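Local coordinates for 462aa long hypothetical selenium-binding protein (Sulfolobus tokodaii, PDB 2ECE), which is of unknown function but belongs to the selenium-binding protein family and may therefore bind selenium, at residues A[298-303]-A[335-340]. Sequence-based numbering, arbitrary orientation.
Sequences IEIPAE and LYLSLW
Ile300 sits between two leucines of the facing strand and meets each in a different way. Its CD1 lies 3.9 Å from CD1 of Leu337, the two side chains sliding past one another in opposite directions. With Leu339 the meeting is tip to tip: CG2 of Ile300 comes to 4.1 Å from CD2 of Leu339, and CD1 of Ile300 is equally close to the other methyl, Leu339 CD1. With CG1 beside the backbone N (chi1 -60°) and CG2 anti to it, the two branches diverge and both reach the leucines; the longer arm ends at CD1 near a methyl of each, and CG2 meets Leu339 alone of the two. Two residues earlier on the same strand, Ile298 reaches tip to tip for Leu335, CD1 to CD1 at 3.9 Å.

No hydrogen bond crosses; methyl groups make the whole contact, and all five residues are buried. The strand axes approach to 11.2 Å and run nearly parallel, at 20°, a spacing that belongs to stacked sheets and not to neighbours within one. Ile298 and Ile300 also touch Tyr348 of the next strand, 344-349, while Leu335 and Leu337 also rest on Ile326 of strand 326-328. Strands 291-304 and 334-339 belong to consecutive antiparallel sheets, neighbouring blades of the propeller, and this face-to-face aliphatic packing is characteristic of adjacent blades in a beta-propeller.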
loop_
_atom_site.group_PDB
_atom_site.type_symbol
_atom_site.label_atom_id
_atom_site.label_comp_id
_atom_site.label_asym_id
_atom_site.label_seq_id
_atom_site.Cartn_x
_atom_site.Cartn_y
_atom_site.Cartn_z
ATOM N N ILE A 298 11.221 -14.299 6.669
ATOM C CA ILE A 298 12.047 -13.192 7.144
ATOM C C ILE A 298 11.552 -12.753 8.517
ATOM O O ILE A 298 10.351 -12.627 8.741
ATOM C CB ILE A 298 11.968 -11.951 6.225
ATOM C CG1 ILE A 298 12.513 -12.263 4.834
ATOM C CG2 ILE A 298 12.771 -10.810 6.838
ATOM C CD1 ILE A 298 12.307 -11.127 3.840
ATOM N N GLU A 299 12.482 -12.522 9.436
ATOM C CA GLU A 299 12.119 -12.064 10.768
ATOM C C GLU A 299 13.126 -11.004 11.162
ATOM O O GLU A 299 14.336 -11.228 11.095
ATOM C CB GLU A 299 12.141 -13.211 11.785
ATOM C CG GLU A 299 11.600 -12.811 13.161
ATOM C CD GLU A 299 11.608 -13.950 14.169
ATOM O OE1 GLU A 299 11.137 -15.057 13.832
ATOM O OE2 GLU A 299 12.075 -13.737 15.306
ATOM N N ILE A 300 12.621 -9.840 11.551
ATOM C CA ILE A 300 13.474 -8.737 11.952
ATOM C C ILE A 300 13.201 -8.416 13.414
ATOM O O ILE A 300 12.069 -8.121 13.790
ATOM C CB ILE A 300 13.204 -7.484 11.086
ATOM C CG1 ILE A 300 13.476 -7.812 9.613
ATOM C CG2 ILE A 300 14.086 -6.329 11.550
ATOM C CD1 ILE A 300 13.116 -6.699 8.658
ATOM N N PRO A 301 14.240 -8.489 14.263
ATOM C CA PRO A 301 14.094 -8.203 15.693
ATOM C C PRO A 301 14.075 -6.714 16.032
ATOM O O PRO A 301 14.533 -5.871 15.252
ATOM C CB PRO A 301 15.300 -8.912 16.301
ATOM C CG PRO A 301 16.350 -8.673 15.258
ATOM C CD PRO A 301 15.595 -8.995 13.970
ATOM N N ALA A 302 13.533 -6.396 17.203
ATOM C CA ALA A 302 13.478 -5.019 17.663
ATOM C C ALA A 302 14.892 -4.611 18.084
ATOM O O ALA A 302 15.721 -5.470 18.394
ATOM C CB ALA A 302 12.517 -4.901 18.842
ATOM N N GLU A 303 15.169 -3.310 18.083
ATOM C CA GLU A 303 16.485 -2.811 18.474
ATOM C C GLU A 303 16.442 -2.144 19.845
ATOM O O GLU A 303 15.765 -1.134 20.032
ATOM C CB GLU A 303 17.010 -1.797 17.454
ATOM C CG GLU A 303 17.577 -2.390 16.173
ATOM C CD GLU A 303 18.923 -3.067 16.376
ATOM O OE1 GLU A 303 19.491 -2.950 17.483
ATOM O OE2 GLU A 303 19.418 -3.708 15.423
ATOM N N LEU A 335 12.448 -8.119 -3.100
ATOM C CA LEU A 335 11.373 -7.842 -2.157
ATOM C C LEU A 335 11.880 -6.644 -1.350
ATOM O O LEU A 335 12.967 -6.701 -0.774
ATOM C CB LEU A 335 11.171 -9.062 -1.246
ATOM C CG LEU A 335 9.834 -9.411 -0.573
ATOM C CD1 LEU A 335 10.114 -9.881 0.851
ATOM C CD2 LEU A 335 8.890 -8.224 -0.569
ATOM N N TYR A 336 11.135 -5.545 -1.342
ATOM C CA TYR A 336 11.560 -4.371 -0.587
ATOM C C TYR A 336 10.664 -4.203 0.625
ATOM O O TYR A 336 9.455 -4.404 0.530
ATOM C CB TYR A 336 11.501 -3.111 -1.453
ATOM C CG TYR A 336 12.466 -3.131 -2.615
ATOM C CD1 TYR A 336 12.129 -3.759 -3.816
ATOM C CD2 TYR A 336 13.733 -2.553 -2.502
ATOM C CE1 TYR A 336 13.035 -3.811 -4.881
ATOM C CE2 TYR A 336 14.647 -2.601 -3.556
ATOM C CZ TYR A 336 14.294 -3.232 -4.740
ATOM O OH TYR A 336 15.201 -3.294 -5.776
ATOM N N LEU A 337 11.257 -3.856 1.764
ATOM C CA LEU A 337 10.483 -3.653 2.979
ATOM C C LEU A 337 10.840 -2.301 3.559
ATOM O O LEU A 337 11.955 -1.805 3.377
ATOM C CB LEU A 337 10.807 -4.688 4.070
ATOM C CG LEU A 337 11.195 -6.162 3.935
ATOM C CD1 LEU A 337 11.127 -6.778 5.333
ATOM C CD2 LEU A 337 10.285 -6.908 2.994
ATOM N N SER A 338 9.889 -1.707 4.269
ATOM C CA SER A 338 10.143 -0.445 4.933
ATOM C C SER A 338 10.065 -0.780 6.419
ATOM O O SER A 338 9.286 -1.645 6.829
ATOM C CB SER A 338 9.080 0.593 4.562
ATOM O OG SER A 338 7.791 0.197 5.010
ATOM N N LEU A 339 10.905 -0.136 7.219
ATOM C CA LEU A 339 10.891 -0.348 8.659
ATOM C C LEU A 339 10.545 1.019 9.213
ATOM O O LEU A 339 11.410 1.878 9.376
ATOM C CB LEU A 339 12.260 -0.807 9.179
ATOM C CG LEU A 339 12.603 -2.300 9.114
ATOM C CD1 LEU A 339 12.844 -2.723 7.672
ATOM C CD2 LEU A 339 13.852 -2.568 9.956
ATOM N N TRP A 340 9.260 1.211 9.480
ATOM C CA TRP A 340 8.744 2.474 9.975
ATOM C C TRP A 340 9.145 2.782 11.414
ATOM O O TRP A 340 9.034 3.921 11.856
ATOM C CB TRP A 340 7.223 2.466 9.850
ATOM C CG TRP A 340 6.604 3.809 9.994
ATOM C CD1 TRP A 340 6.765 4.883 9.163
ATOM C CD2 TRP A 340 5.666 4.212 10.997
ATOM N NE1 TRP A 340 5.974 5.932 9.585
ATOM C CE2 TRP A 340 5.294 5.546 10.711
ATOM C CE3 TRP A 340 5.106 3.577 12.115
ATOM C CZ2 TRP A 340 4.381 6.251 11.494
ATOM C CZ3 TRP A 340 4.194 4.283 12.896
ATOM C CH2 TRP A 340 3.846 5.605 12.582
#